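Local coordinates for protein glutathione S-transferase omega-like 2 (Saccharomyces cerevisiae, PDB 5LKB) that acts as a glutathione-dependent thiol transferase of the one-cysteine type, reduces dehydroascorbate and dimethylarsinic acid, and reacts with glutathionyl-(hydro)quinones, at residues T206-F211 and L283-I288; K251-K256 and F276-D281; I177-N182 and D198-Q203. One frame throughout, in Å; residues are numbered along the deposited sequence.

Interaction 1 (T206-F211 and L283-I288)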
ATOM      1  N   THR A 206      -0.295  -5.325 -36.318  1.00 27.86           N
ATOM      2  CA  THR A 206       0.494  -4.119 -36.072  1.00 26.67           C
ATOM      3  C   THR A 206      -0.033  -3.390 -34.833  1.00 25.91           C
ATOM      4  O   THR A 206       0.757  -2.885 -34.037  1.00 26.30           O
ATOM      5  CB  THR A 206       0.522  -3.188 -37.279  1.00 32.76           C
ATOM      6  OG1 THR A 206      -0.804  -2.733 -37.551  1.00 41.45           O
ATOM      7  CG2 THR A 206       1.024  -3.921 -38.475  1.00 24.42           C
ATOM      8  N   GLN A 207      -1.354  -3.335 -34.663  1.00 25.83           N
ATOM      9  CA  GLN A 207      -1.909  -2.706 -33.449  1.00 23.59           C
ATOM     10  C   GLN A 207      -1.520  -3.469 -32.188  1.00 27.13           C
ATOM     11  O   GLN A 207      -1.294  -2.846 -31.143  1.00 23.54           O
ATOM     12  CB  GLN A 207      -3.423  -2.596 -33.505  1.00 29.01           C
ATOM     13  CG  GLN A 207      -3.963  -1.710 -34.604  1.00 32.74           C
ATOM     14  CD  GLN A 207      -5.410  -1.991 -34.862  1.00 40.22           C
ATOM     15  OE1 GLN A 207      -6.295  -1.489 -34.174  1.00 48.12           O
ATOM     16  NE2 GLN A 207      -5.663  -2.827 -35.858  1.00 40.14           N
ATOM     17  N   ILE A 208      -1.522  -4.806 -32.227  1.00 24.11           N
ATOM     18  CA  ILE A 208      -1.010  -5.594 -31.095  1.00 20.31           C
ATOM     19  C   ILE A 208       0.432  -5.249 -30.792  1.00 22.63           C
ATOM     20  O   ILE A 208       0.817  -5.029 -29.638  1.00 21.23           O
ATOM     21  CB  ILE A 208      -1.182  -7.099 -31.342  1.00 19.83           C
ATOM     22  CG1 ILE A 208      -2.646  -7.497 -31.290  1.00 21.48           C
ATOM     23  CG2 ILE A 208      -0.329  -7.930 -30.397  1.00 20.91           C
ATOM     24  CD1 ILE A 208      -2.960  -8.869 -31.851  1.00 21.54           C
ATOM     25  N   ASP A 209       1.285  -5.201 -31.812  1.00 20.49           N
ATOM     26  CA  ASP A 209       2.680  -4.902 -31.547  1.00 20.72           C
ATOM     27  C   ASP A 209       2.865  -3.493 -30.976  1.00 21.27           C
ATOM     28  O   ASP A 209       3.715  -3.282 -30.102  1.00 22.85           O
ATOM     29  CB  ASP A 209       3.515  -5.048 -32.816  1.00 25.24           C
ATOM     30  CG  ASP A 209       3.773  -6.478 -33.165  1.00 28.21           C
ATOM     31  OD1 ASP A 209       3.676  -7.378 -32.306  1.00 24.19           O
ATOM     32  OD2 ASP A 209       4.025  -6.757 -34.371  1.00 25.82           O
ATOM     33  N   ASP A 210       2.121  -2.511 -31.499  1.00 21.05           N
ATOM     34  CA  ASP A 210       2.298  -1.132 -31.044  1.00 23.74           C
ATOM     35  C   ASP A 210       1.796  -0.979 -29.613  1.00 23.89           C
ATOM     36  O   ASP A 210       2.453  -0.326 -28.809  1.00 25.28           O
ATOM     37  CB  ASP A 210       1.546  -0.177 -31.967  1.00 26.67           C
ATOM     38  CG  ASP A 210       2.184  -0.058 -33.356  1.00 32.25           C
ATOM     39  OD1 ASP A 210       3.341  -0.512 -33.544  1.00 33.66           O
ATOM     40  OD2 ASP A 210       1.501   0.537 -34.227  1.00 35.36           O
ATOM     41  N   PHE A 211       0.636  -1.569 -29.290  1.00 25.36           N
ATOM     42  CA  PHE A 211       0.140  -1.552 -27.903  1.00 23.12           C
ATOM     43  C   PHE A 211       1.143  -2.251 -26.989  1.00 19.50           C
ATOM     44  O   PHE A 211       1.523  -1.713 -25.927  1.00 18.19           O
ATOM     45  CB  PHE A 211      -1.214  -2.261 -27.892  1.00 22.52           C
ATOM     46  CG  PHE A 211      -1.952  -2.219 -26.580  1.00 19.48           C
ATOM     47  CD1 PHE A 211      -2.725  -1.130 -26.262  1.00 20.85           C
ATOM     48  CD2 PHE A 211      -1.976  -3.346 -25.756  1.00 17.86           C
ATOM     49  CE1 PHE A 211      -3.445  -1.096 -25.051  1.00 24.99           C
ATOM     50  CE2 PHE A 211      -2.688  -3.347 -24.560  1.00 19.43           C
ATOM     51  CZ  PHE A 211      -3.435  -2.234 -24.200  1.00 22.75           C
ATOM     52  N   LEU A 283     -10.308 -11.460 -28.075  1.00 21.72           N
ATOM     53  CA  LEU A 283      -9.163 -11.738 -27.218  1.00 21.62           C
ATOM     54  C   LEU A 283      -7.910 -11.935 -28.050  1.00 20.05           C
ATOM     55  O   LEU A 283      -7.882 -12.719 -29.008  1.00 21.78           O
ATOM     56  CB  LEU A 283      -9.438 -12.971 -26.389  1.00 17.64           C
ATOM     57  CG  LEU A 283      -8.367 -13.504 -25.437  1.00 22.51           C
ATOM     58  CD1 LEU A 283      -8.310 -12.601 -24.260  1.00 23.75           C
ATOM     59  CD2 LEU A 283      -8.608 -14.944 -24.989  1.00 23.45           C
ATOM     60  N   THR A 284      -6.875 -11.231 -27.692  1.00 19.02           N
ATOM     61  CA  THR A 284      -5.572 -11.307 -28.308  1.00 18.78           C
ATOM     62  C   THR A 284      -4.473 -11.378 -27.271  1.00 22.10           C
ATOM     63  O   THR A 284      -4.684 -11.173 -26.049  1.00 17.90           O
ATOM     64  CB  THR A 284      -5.289 -10.127 -29.246  1.00 19.35           C
ATOM     65  OG1 THR A 284      -4.897  -8.973 -28.477  1.00 20.34           O
ATOM     66  CG2 THR A 284      -6.477  -9.821 -30.184  1.00 19.59           C
ATOM     67  N   GLU A 285      -3.275 -11.618 -27.781  1.00 17.94           N
ATOM     68  CA  GLU A 285      -2.049 -11.574 -27.005  1.00 16.56           C
ATOM     69  C   GLU A 285      -1.896 -10.268 -26.220  1.00 17.15           C
ATOM     70  O   GLU A 285      -1.289 -10.266 -25.137  1.00 18.05           O
ATOM     71  CB  GLU A 285      -0.879 -11.677 -27.972  1.00 18.41           C
ATOM     72  CG  GLU A 285       0.441 -11.551 -27.354  1.00 19.91           C
ATOM     73  CD  GLU A 285       1.556 -11.582 -28.403  1.00 19.54           C
ATOM     74  OE1 GLU A 285       2.161 -10.522 -28.677  1.00 19.49           O
ATOM     75  OE2 GLU A 285       1.824 -12.687 -28.919  1.00 21.29           O
ATOM     76  N   ALA A 286      -2.381  -9.156 -26.779  1.00 14.99           N
ATOM     77  CA  ALA A 286      -2.262  -7.872 -26.078  1.00 15.33           C
ATOM     78  C   ALA A 286      -2.980  -7.951 -24.745  1.00 17.91           C
ATOM     79  O   ALA A 286      -2.495  -7.401 -23.741  1.00 17.15           O
ATOM     80  CB  ALA A 286      -2.875  -6.745 -26.912  1.00 18.09           C
ATOM     81  N   ASP A 287      -4.155  -8.608 -24.719  1.00 16.71           N
ATOM     82  CA  ASP A 287      -4.870  -8.777 -23.444  1.00 15.59           C
ATOM     83  C   ASP A 287      -4.071  -9.640 -22.476  1.00 16.64           C
ATOM     84  O   ASP A 287      -4.025  -9.357 -21.249  1.00 15.29           O
ATOM     85  CB  ASP A 287      -6.233  -9.398 -23.658  1.00 17.38           C
ATOM     86  CG  ASP A 287      -7.096  -8.579 -24.531  1.00 22.76           C
ATOM     87  OD1 ASP A 287      -7.464  -7.457 -24.184  1.00 17.75           O
ATOM     88  OD2 ASP A 287      -7.465  -9.081 -25.638  1.00 19.76           O
ATOM     89  N   ILE A 288      -3.499 -10.708 -22.972  1.00 15.16           N
ATOM     90  CA  ILE A 288      -2.748 -11.633 -22.138  1.00 14.72           C
ATOM     91  C   ILE A 288      -1.599 -10.913 -21.465  1.00 14.48           C
ATOM     92  O   ILE A 288      -1.395 -11.020 -20.249  1.00 15.03           O
ATOM     93  CB  ILE A 288      -2.305 -12.858 -22.965  1.00 14.92           C
ATOM     94  CG1 ILE A 288      -3.548 -13.644 -23.403  1.00 17.22           C
ATOM     95  CG2 ILE A 288      -1.322 -13.725 -22.161  1.00 15.27           C
ATOM     96  CD1 ILE A 288      -3.275 -14.754 -24.383  1.00 17.88           C
TER
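Side-chain packing joins helix 205-220 to the start of helix 285-304. The backbones come closest at Ile-208 and Ala-286, whose CA atoms are 5.7 Å apart. Ile-208 sends both of its branches across from helix 205-220. CG1 stands beside the backbone N and anti to the carbonyl carbon, and carries CD1 tip to tip against Thr-284. CD1 of Ile-208 ends 3.7 Å from CB of Thr-284. The second branch, CG2, is anti to the backbone N. CG2 of Ile-208 lies 4.0 Å from a carboxylate oxygen, OE1 of Glu-285, and the two side chains cross at about a right angle. Phe-211 sits one turn further along the helix, with CG anti to its backbone N (chi1 -174°). Its ring meets the methyl of Ala-286 obliquely, with CD2 of Phe-211 3.7 Å from CB of Ala-286. The same CB of Ala-286 is 4.4 Å from CG1 of Ile-208, so both larger side chains bear on one small one.

Hydrogen bonds shape the start of helix 285-304. Thr-284 is its N-cap. OG1 of Thr-284 takes the crowded position between backbone N and carbonyl carbon (chi1 80°) and accepts a bent bond of 3.0 Å from N of Ala-286. In return, N of Thr-284 donates to OD2 of Asp-287 at 3.0 Å, a nearly straight bond to the anti lone pair. This capping box is familiar from the central helix of the GST C-terminal domain. OD1 of Asp-287 is held by Thr-278 and Trp-322.

Charges gather beside the apolar patch. OD1 of Asp-209 and OE1 of Glu-285 are 5.0 Å apart, both on carboxylates. Arg-179 of helix 174-182 forms salt bridges with both residues and probably offsets their repulsion. Asn-212 also bonds OE1 of Glu-285.

Interaction 2 (K251-K256 and F276-D281)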
ATOM      1  N   LYS A 251      -8.485   4.954 -21.066  1.00 20.61           N
ATOM      2  CA  LYS A 251      -9.121   5.720 -22.151  1.00 22.48           C
ATOM      3  C   LYS A 251      -9.505   4.814 -23.323  1.00 20.99           C
ATOM      4  O   LYS A 251     -10.652   4.847 -23.800  1.00 24.04           O
ATOM      5  CB  LYS A 251      -8.183   6.854 -22.594  1.00 22.82           C
ATOM      6  CG  LYS A 251      -8.673   7.650 -23.806  1.00 28.67           C
ATOM      7  CD  LYS A 251      -9.987   8.332 -23.564  1.00 29.73           C
ATOM      8  CE  LYS A 251     -10.361   9.275 -24.763  1.00 37.88           C
ATOM      9  NZ  LYS A 251     -11.854   9.454 -24.861  1.00 43.56           N
ATOM     10  N   ILE A 252      -8.598   3.935 -23.719  1.00 23.04           N
ATOM     11  CA  ILE A 252      -8.875   3.004 -24.805  1.00 21.27           C
ATOM     12  C   ILE A 252     -10.085   2.161 -24.469  1.00 24.08           C
ATOM     13  O   ILE A 252     -11.006   1.989 -25.280  1.00 24.35           O
ATOM     14  CB  ILE A 252      -7.652   2.121 -25.068  1.00 19.55           C
ATOM     15  CG1 ILE A 252      -6.567   2.905 -25.813  1.00 24.02           C
ATOM     16  CG2 ILE A 252      -8.026   0.849 -25.900  1.00 22.03           C
ATOM     17  CD1 ILE A 252      -5.249   2.179 -25.895  1.00 24.56           C
ATOM     18  N   LEU A 253     -10.087   1.579 -23.258  1.00 20.96           N
ATOM     19  CA  LEU A 253     -11.188   0.725 -22.852  1.00 21.14           C
ATOM     20  C   LEU A 253     -12.490   1.489 -22.630  1.00 23.56           C
ATOM     21  O   LEU A 253     -13.565   0.964 -22.921  1.00 23.21           O
ATOM     22  CB  LEU A 253     -10.796  -0.064 -21.598  1.00 20.35           C
ATOM     23  CG  LEU A 253      -9.699  -1.065 -21.792  1.00 21.22           C
ATOM     24  CD1 LEU A 253      -9.308  -1.732 -20.514  1.00 21.91           C
ATOM     25  CD2 LEU A 253     -10.128  -2.150 -22.813  1.00 19.27           C
ATOM     26  N   SER A 254     -12.426   2.727 -22.097  1.00 20.33           N
ATOM     27  CA  SER A 254     -13.626   3.537 -21.938  1.00 22.16           C
ATOM     28  C   SER A 254     -14.260   3.855 -23.294  1.00 23.17           C
ATOM     29  O   SER A 254     -15.472   3.715 -23.469  1.00 25.45           O
ATOM     30  CB  SER A 254     -13.261   4.821 -21.194  1.00 22.69           C
ATOM     31  OG  SER A 254     -14.367   5.742 -21.044  1.00 29.13           O
ATOM     32  N   ASP A 255     -13.447   4.268 -24.256  1.00 25.19           N
ATOM     33  CA  ASP A 255     -13.957   4.523 -25.602  1.00 29.61           C
ATOM     34  C   ASP A 255     -14.576   3.257 -26.191  1.00 27.95           C
ATOM     35  O   ASP A 255     -15.670   3.300 -26.774  1.00 30.19           O
ATOM     36  CB  ASP A 255     -12.825   5.052 -26.477  1.00 26.26           C
ATOM     37  CG  ASP A 255     -12.466   6.498 -26.182  1.00 28.45           C
ATOM     38  OD1 ASP A 255     -13.256   7.178 -25.464  1.00 27.62           O
ATOM     39  OD2 ASP A 255     -11.401   6.949 -26.673  1.00 31.10           O
ATOM     40  N   LYS A 256     -13.917   2.112 -26.020  1.00 26.39           N
ATOM     41  CA  LYS A 256     -14.460   0.856 -26.538  1.00 26.98           C
ATOM     42  C   LYS A 256     -15.777   0.481 -25.866  1.00 28.81           C
ATOM     43  O   LYS A 256     -16.733   0.045 -26.527  1.00 28.02           O
ATOM     44  CB  LYS A 256     -13.426  -0.255 -26.425  1.00 27.14           C
ATOM     45  CG  LYS A 256     -12.593  -0.438 -27.676  1.00 41.18           C
ATOM     46  CD  LYS A 256     -11.184  -0.745 -27.299  1.00 39.48           C
ATOM     47  CE  LYS A 256     -10.347  -1.223 -28.449  1.00 39.26           C
ATOM     48  NZ  LYS A 256     -10.699  -2.638 -28.741  1.00 30.22           N
ATOM     49  N   PHE A 276     -15.167  -6.948 -25.401  1.00 26.20           N
ATOM     50  CA  PHE A 276     -14.528  -5.875 -24.604  1.00 22.04           C
ATOM     51  C   PHE A 276     -13.056  -6.222 -24.360  1.00 21.85           C
ATOM     52  O   PHE A 276     -12.714  -6.834 -23.356  1.00 21.87           O
ATOM     53  CB  PHE A 276     -15.305  -5.661 -23.313  1.00 21.68           C
ATOM     54  CG  PHE A 276     -14.809  -4.513 -22.489  1.00 20.17           C
ATOM     55  CD1 PHE A 276     -14.615  -3.243 -23.035  1.00 20.11           C
ATOM     56  CD2 PHE A 276     -14.574  -4.694 -21.136  1.00 22.22           C
ATOM     57  CE1 PHE A 276     -14.136  -2.175 -22.241  1.00 24.72           C
ATOM     58  CE2 PHE A 276     -14.140  -3.637 -20.347  1.00 19.27           C
ATOM     59  CZ  PHE A 276     -13.932  -2.375 -20.882  1.00 20.97           C
ATOM     60  N   PHE A 277     -12.176  -5.849 -25.305  1.00 21.23           N
ATOM     61  CA  PHE A 277     -10.759  -6.200 -25.308  1.00 17.33           C
ATOM     62  C   PHE A 277      -9.913  -4.999 -25.715  1.00 19.81           C
ATOM     63  O   PHE A 277     -10.409  -3.999 -26.228  1.00 22.70           O
ATOM     64  CB  PHE A 277     -10.463  -7.396 -26.257  1.00 20.74           C
ATOM     65  CG  PHE A 277     -11.283  -8.609 -25.953  1.00 19.43           C
ATOM     66  CD1 PHE A 277     -10.915  -9.441 -24.910  1.00 22.88           C
ATOM     67  CD2 PHE A 277     -12.432  -8.911 -26.676  1.00 21.75           C
ATOM     68  CE1 PHE A 277     -11.647 -10.552 -24.605  1.00 22.43           C
ATOM     69  CE2 PHE A 277     -13.159 -10.024 -26.364  1.00 23.99           C
ATOM     70  CZ  PHE A 277     -12.765 -10.853 -25.306  1.00 25.79           C
ATOM     71  N   THR A 278      -8.622  -5.087 -25.412  1.00 17.99           N
ATOM     72  CA  THR A 278      -7.727  -3.942 -25.608  1.00 20.89           C
ATOM     73  C   THR A 278      -7.536  -3.607 -27.085  1.00 22.02           C
ATOM     74  O   THR A 278      -7.484  -2.426 -27.452  1.00 23.08           O
ATOM     75  CB  THR A 278      -6.354  -4.148 -24.959  1.00 20.28           C
ATOM     76  OG1 THR A 278      -5.772  -5.405 -25.347  1.00 19.97           O
ATOM     77  CG2 THR A 278      -6.479  -4.067 -23.401  1.00 20.17           C
ATOM     78  N   VAL A 279      -7.403  -4.632 -27.936  1.00 22.34           N
ATOM     79  CA  VAL A 279      -7.112  -4.448 -29.358  1.00 24.58           C
ATOM     80  C   VAL A 279      -8.193  -5.177 -30.151  1.00 24.20           C
ATOM     81  O   VAL A 279      -8.431  -6.379 -29.953  1.00 21.49           O
ATOM     82  CB  VAL A 279      -5.708  -4.946 -29.719  1.00 23.32           C
ATOM     83  CG1 VAL A 279      -5.453  -4.830 -31.218  1.00 26.27           C
ATOM     84  CG2 VAL A 279      -4.720  -4.154 -28.986  1.00 23.50           C
ATOM     85  N   GLY A 280      -8.873  -4.435 -31.015  1.00 26.97           N
ATOM     86  CA  GLY A 280      -9.975  -4.964 -31.768  1.00 28.92           C
ATOM     87  C   GLY A 280     -11.127  -5.406 -30.896  1.00 28.23           C
ATOM     88  O   GLY A 280     -11.359  -4.888 -29.795  1.00 31.44           O
ATOM     89  N   ASP A 281     -11.836  -6.418 -31.374  1.00 28.05           N
ATOM     90  CA  ASP A 281     -13.058  -6.878 -30.738  1.00 28.38           C
ATOM     91  C   ASP A 281     -12.991  -8.345 -30.324  1.00 24.83           C
ATOM     92  O   ASP A 281     -14.023  -8.971 -30.104  1.00 25.11           O
ATOM     93  CB  ASP A 281     -14.245  -6.603 -31.667  1.00 34.66           C
ATOM     94  CG  ASP A 281     -14.126  -7.322 -32.983  1.00 40.07           C
ATOM     95  OD1 ASP A 281     -13.045  -7.856 -33.292  1.00 41.66           O
ATOM     96  OD2 ASP A 281     -15.129  -7.361 -33.726  1.00 49.37           O
TER
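Lys-256 lies over the backbone of Phe-277, Thr-278 and Gly-280, reaching across from helix 232-264. Its chain is bent at chi2 and chi4, which brings the ammonium group down among carbonyl oxygens. NZ of Lys-256 donates to O of Phe-277 at 2.9 Å. The donor stands 36° out of the carbonyl plane. O of Gly-280 is nearer still, 2.6 Å from NZ of Lys-256, but the angle there is poor for a hydrogen bond. The partial negative charge of these carbonyl oxygens probably still stabilises the ammonium group. Gly-280 has a positive phi of 63°, a backbone shape that suits glycine. CE of Lys-256 is tucked in 3.3 Å from O of Thr-278.

The segment 276-281 is the loop that leads from helix 269-273 into helix 285-304 of the all-helical GST C-terminal domain. The contact thus ties the long helix 232-264 to the approach to the central helix. OG1 of Thr-278 is taken up by Asp-287 of that helix.

One turn before Lys-256, Leu-253 meets Phe-276 at about a right angle. CB of Leu-253 is 4.0 Å from CZ of Phe-276. The ring also presents its edge to the helix backbone: CE1 of Phe-276 is 3.3 Å from O of Leu-253, which lies in the ring plane. CD2 of Leu-253 reaches further along the loop, to 4.2 Å from CG2 of Thr-278. From helix 317-329, Phe-318 packs on Leu-253, and Leu-321 and Trp-322 touch Phe-276. CG2 of Ile-252 lies 3.7 Å from O of Thr-278, and Ile-252 also touches Phe-211 and Trp-214 of helix 205-220.

Interaction 3 (I177-N182 and D198-Q203); sequences IIRILN and DLVPAQ
This is a mainly polar contact near the surface, between the last turn of helix 174-182 in the thioredoxin-like N-terminal domain and the loop that leads into helix 205-220 of the C-terminal domain. Asn-182 carries it. Its CG is anti to the backbone N (chi1 -176°), so the amide projects from the helix end and uses both of its polar atoms on the loop. OD1 of Asn-182 accepts from N of Leu-199 at 2.9 Å. That bond is almost straight at hydrogen, but the donor stands above the carbonyl plane. ND2 of Asn-182 donates to OD1 of Asp-198 at 3.0 Å, with the oxygen in the amide plane. The amide and carboxylate planes are 34° apart, and OD1 of Asp-198 is met from above the carboxylate plane. Two bonds on one amide fix its rotation.

N of Val-200 is a second donor to OD1 of Asp-198, at 3.0 Å, closing an Asx turn, so one carboxylate oxygen takes both the loop N-H and the amide of Asn-182.

Arg-179, one turn earlier, crosses Val-200 at about a right angle. CG2 of Val-200 is 3.6 Å from NE of Arg-179, while CG1 of Val-200 lies over one face of the guanidinium, offset toward its rim. The charged end is held by salt bridges to Glu-285 and Asp-209, so the valine packs on a group already fixed in place.

Ile-177, Ile-178 and Leu-181 of helix 174-182 touch helix 47-58. In the loop, Leu-199 packs on Ile-288 of helix 285-304, and Val-200 also touches Lys-205 of helix 205-220.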
ATOM      1  N   ILE A 177       8.076 -17.004 -26.593  1.00 17.40           N
ATOM      2  CA  ILE A 177       7.410 -18.283 -26.283  1.00 16.16           C
ATOM      3  C   ILE A 177       5.927 -18.217 -26.629  1.00 17.85           C
ATOM      4  O   ILE A 177       5.365 -19.159 -27.192  1.00 16.73           O
ATOM      5  CB  ILE A 177       7.655 -18.695 -24.816  1.00 14.26           C
ATOM      6  CG1 ILE A 177       9.128 -19.008 -24.559  1.00 17.06           C
ATOM      7  CG2 ILE A 177       6.751 -19.871 -24.384  1.00 16.07           C
ATOM      8  CD1 ILE A 177       9.500 -19.041 -23.042  1.00 16.44           C
ATOM      9  N   ILE A 178       5.242 -17.112 -26.311  1.00 16.36           N
ATOM     10  CA  ILE A 178       3.818 -17.059 -26.624  1.00 16.51           C
ATOM     11  C   ILE A 178       3.543 -16.993 -28.136  1.00 17.23           C
ATOM     12  O   ILE A 178       2.465 -17.398 -28.585  1.00 16.82           O
ATOM     13  CB  ILE A 178       3.135 -15.931 -25.797  1.00 18.17           C
ATOM     14  CG1 ILE A 178       3.658 -14.549 -26.213  1.00 17.55           C
ATOM     15  CG2 ILE A 178       3.245 -16.255 -24.328  1.00 17.43           C
ATOM     16  CD1 ILE A 178       3.053 -13.400 -25.327  1.00 16.29           C
ATOM     17  N   ARG A 179       4.502 -16.491 -28.915  1.00 17.20           N
ATOM     18  CA  ARG A 179       4.375 -16.545 -30.366  1.00 18.30           C
ATOM     19  C   ARG A 179       4.576 -17.973 -30.839  1.00 17.73           C
ATOM     20  O   ARG A 179       3.831 -18.460 -31.705  1.00 17.79           O
ATOM     21  CB  ARG A 179       5.398 -15.591 -30.989  1.00 19.10           C
ATOM     22  CG  ARG A 179       5.059 -14.101 -30.881  1.00 20.38           C
ATOM     23  CD  ARG A 179       3.759 -13.715 -31.582  1.00 21.07           C
ATOM     24  NE  ARG A 179       3.287 -12.363 -31.221  1.00 22.02           N
ATOM     25  CZ  ARG A 179       3.637 -11.238 -31.810  1.00 21.63           C
ATOM     26  NH1 ARG A 179       4.485 -11.264 -32.861  1.00 28.88           N
ATOM     27  NH2 ARG A 179       3.135 -10.079 -31.395  1.00 22.92           N
ATOM     28  N   ILE A 180       5.538 -18.682 -30.251  1.00 16.83           N
ATOM     29  CA  ILE A 180       5.709 -20.100 -30.623  1.00 17.92           C
ATOM     30  C   ILE A 180       4.429 -20.879 -30.355  1.00 18.09           C
ATOM     31  O   ILE A 180       3.935 -21.635 -31.216  1.00 17.95           O
ATOM     32  CB  ILE A 180       6.923 -20.697 -29.908  1.00 15.96           C
ATOM     33  CG1 ILE A 180       8.218 -20.001 -30.313  1.00 18.40           C
ATOM     34  CG2 ILE A 180       7.059 -22.228 -30.172  1.00 20.09           C
ATOM     35  CD1 ILE A 180       9.459 -20.425 -29.478  1.00 20.12           C
ATOM     36  N   LEU A 181       3.860 -20.724 -29.146  1.00 18.02           N
ATOM     37  CA  LEU A 181       2.664 -21.476 -28.802  1.00 14.54           C
ATOM     38  C   LEU A 181       1.535 -21.122 -29.706  1.00 16.61           C
ATOM     39  O   LEU A 181       0.723 -21.974 -30.005  1.00 20.29           O
ATOM     40  CB  LEU A 181       2.289 -21.144 -27.345  1.00 16.45           C
ATOM     41  CG  LEU A 181       3.316 -21.605 -26.311  1.00 16.26           C
ATOM     42  CD1 LEU A 181       2.941 -21.102 -24.946  1.00 18.65           C
ATOM     43  CD2 LEU A 181       3.546 -23.116 -26.218  1.00 18.17           C
ATOM     44  N   ASN A 182       1.408 -19.857 -30.111  1.00 19.54           N
ATOM     45  CA  ASN A 182       0.298 -19.450 -30.940  1.00 19.70           C
ATOM     46  C   ASN A 182       0.475 -19.860 -32.418  1.00 19.51           C
ATOM     47  O   ASN A 182      -0.525 -19.885 -33.136  1.00 22.01           O
ATOM     48  CB  ASN A 182       0.045 -17.944 -30.849  1.00 22.08           C
ATOM     49  CG  ASN A 182      -1.164 -17.520 -31.637  1.00 19.75           C
ATOM     50  OD1 ASN A 182      -2.312 -17.865 -31.272  1.00 20.08           O
ATOM     51  ND2 ASN A 182      -0.947 -16.738 -32.694  1.00 24.76           N
ATOM     52  N   ASP A 198      -6.543 -17.862 -32.763  1.00 24.53           N
ATOM     53  CA  ASP A 198      -5.397 -17.058 -33.160  1.00 23.89           C
ATOM     54  C   ASP A 198      -5.310 -15.806 -32.293  1.00 23.51           C
ATOM     55  O   ASP A 198      -6.122 -14.882 -32.428  1.00 21.75           O
ATOM     56  CB  ASP A 198      -5.503 -16.671 -34.650  1.00 22.35           C
ATOM     57  CG  ASP A 198      -4.213 -16.103 -35.194  1.00 26.87           C
ATOM     58  OD1 ASP A 198      -3.244 -15.775 -34.435  1.00 22.79           O
ATOM     59  OD2 ASP A 198      -4.116 -15.956 -36.456  1.00 30.48           O
ATOM     60  N   LEU A 199      -4.282 -15.762 -31.475  1.00 18.84           N
ATOM     61  CA  LEU A 199      -4.073 -14.654 -30.534  1.00 19.90           C
ATOM     62  C   LEU A 199      -3.369 -13.464 -31.170  1.00 23.18           C
ATOM     63  O   LEU A 199      -3.272 -12.396 -30.569  1.00 19.41           O
ATOM     64  CB  LEU A 199      -3.336 -15.204 -29.311  1.00 19.77           C
ATOM     65  CG  LEU A 199      -4.148 -16.208 -28.493  1.00 19.26           C
ATOM     66  CD1 LEU A 199      -3.279 -16.939 -27.526  1.00 18.21           C
ATOM     67  CD2 LEU A 199      -5.264 -15.548 -27.765  1.00 20.46           C
ATOM     68  N   VAL A 200      -2.911 -13.594 -32.405  1.00 20.09           N
ATOM     69  CA  VAL A 200      -2.208 -12.522 -33.116  1.00 20.75           C
ATOM     70  C   VAL A 200      -2.738 -12.508 -34.560  1.00 25.30           C
ATOM     71  O   VAL A 200      -1.982 -12.756 -35.523  1.00 23.46           O
ATOM     72  CB  VAL A 200      -0.697 -12.735 -33.063  1.00 21.72           C
ATOM     73  CG1 VAL A 200      -0.021 -11.485 -33.555  1.00 21.98           C
ATOM     74  CG2 VAL A 200      -0.239 -13.045 -31.606  1.00 22.96           C
ATOM     75  N   PRO A 201      -4.022 -12.232 -34.751  1.00 21.70           N
ATOM     76  CA  PRO A 201      -4.575 -12.189 -36.124  1.00 29.93           C
ATOM     77  C   PRO A 201      -3.924 -11.116 -36.989  1.00 29.84           C
ATOM     78  O   PRO A 201      -3.629 -10.001 -36.557  1.00 26.48           O
ATOM     79  CB  PRO A 201      -6.064 -11.885 -35.910  1.00 27.01           C
ATOM     80  CG  PRO A 201      -6.188 -11.370 -34.516  1.00 33.14           C
ATOM     81  CD  PRO A 201      -5.041 -11.938 -33.733  1.00 26.16           C
ATOM     82  N   ALA A 202      -3.779 -11.441 -38.274  1.00 25.62           N
ATOM     83  CA  ALA A 202      -3.080 -10.546 -39.176  1.00 22.78           C
ATOM     84  C   ALA A 202      -3.682  -9.157 -39.209  1.00 22.92           C
ATOM     85  O   ALA A 202      -2.953  -8.163 -39.306  1.00 27.07           O
ATOM     86  CB  ALA A 202      -3.193 -11.131 -40.591  1.00 26.36           C
ATOM     87  N   GLN A 203      -5.000  -9.051 -39.203  1.00 24.02           N
ATOM     88  CA  GLN A 203      -5.616  -7.728 -39.278  1.00 23.61           C
ATOM     89  C   GLN A 203      -5.311  -6.859 -38.063  1.00 25.82           C
ATOM     90  O   GLN A 203      -5.425  -5.640 -38.166  1.00 28.56           O
ATOM     91  CB  GLN A 203      -7.126  -7.850 -39.441  1.00 29.69           C
ATOM     92  CG  GLN A 203      -7.582  -8.586 -40.711  1.00 30.69           C
TER

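How the interactions relate
Interaction 3 closes first along the chain. Interaction 1 then opens, with interaction 2 nested inside its loop. Interactions 1 and 2 lie in the helical C-terminal domain, with centres about 11 Å apart, and meet where Thr-278 bonds Asp-287. The centres of interactions 1 and 3 are about 10 Å apart; the Arg-179 to Glu-285 salt bridge and a probable backbone hydrogen bond join them. Interactions 2 and 3, about 19 Å apart between centres, do not touch. The start of helix 285-304 lies between them: the loop 276-281 joins it to helix 232-264, and Arg-179 joins it to helix 174-182. Interaction 3 links the thioredoxin-like domain to the loop entering the C-terminal one, so the contacts span the domain boundary.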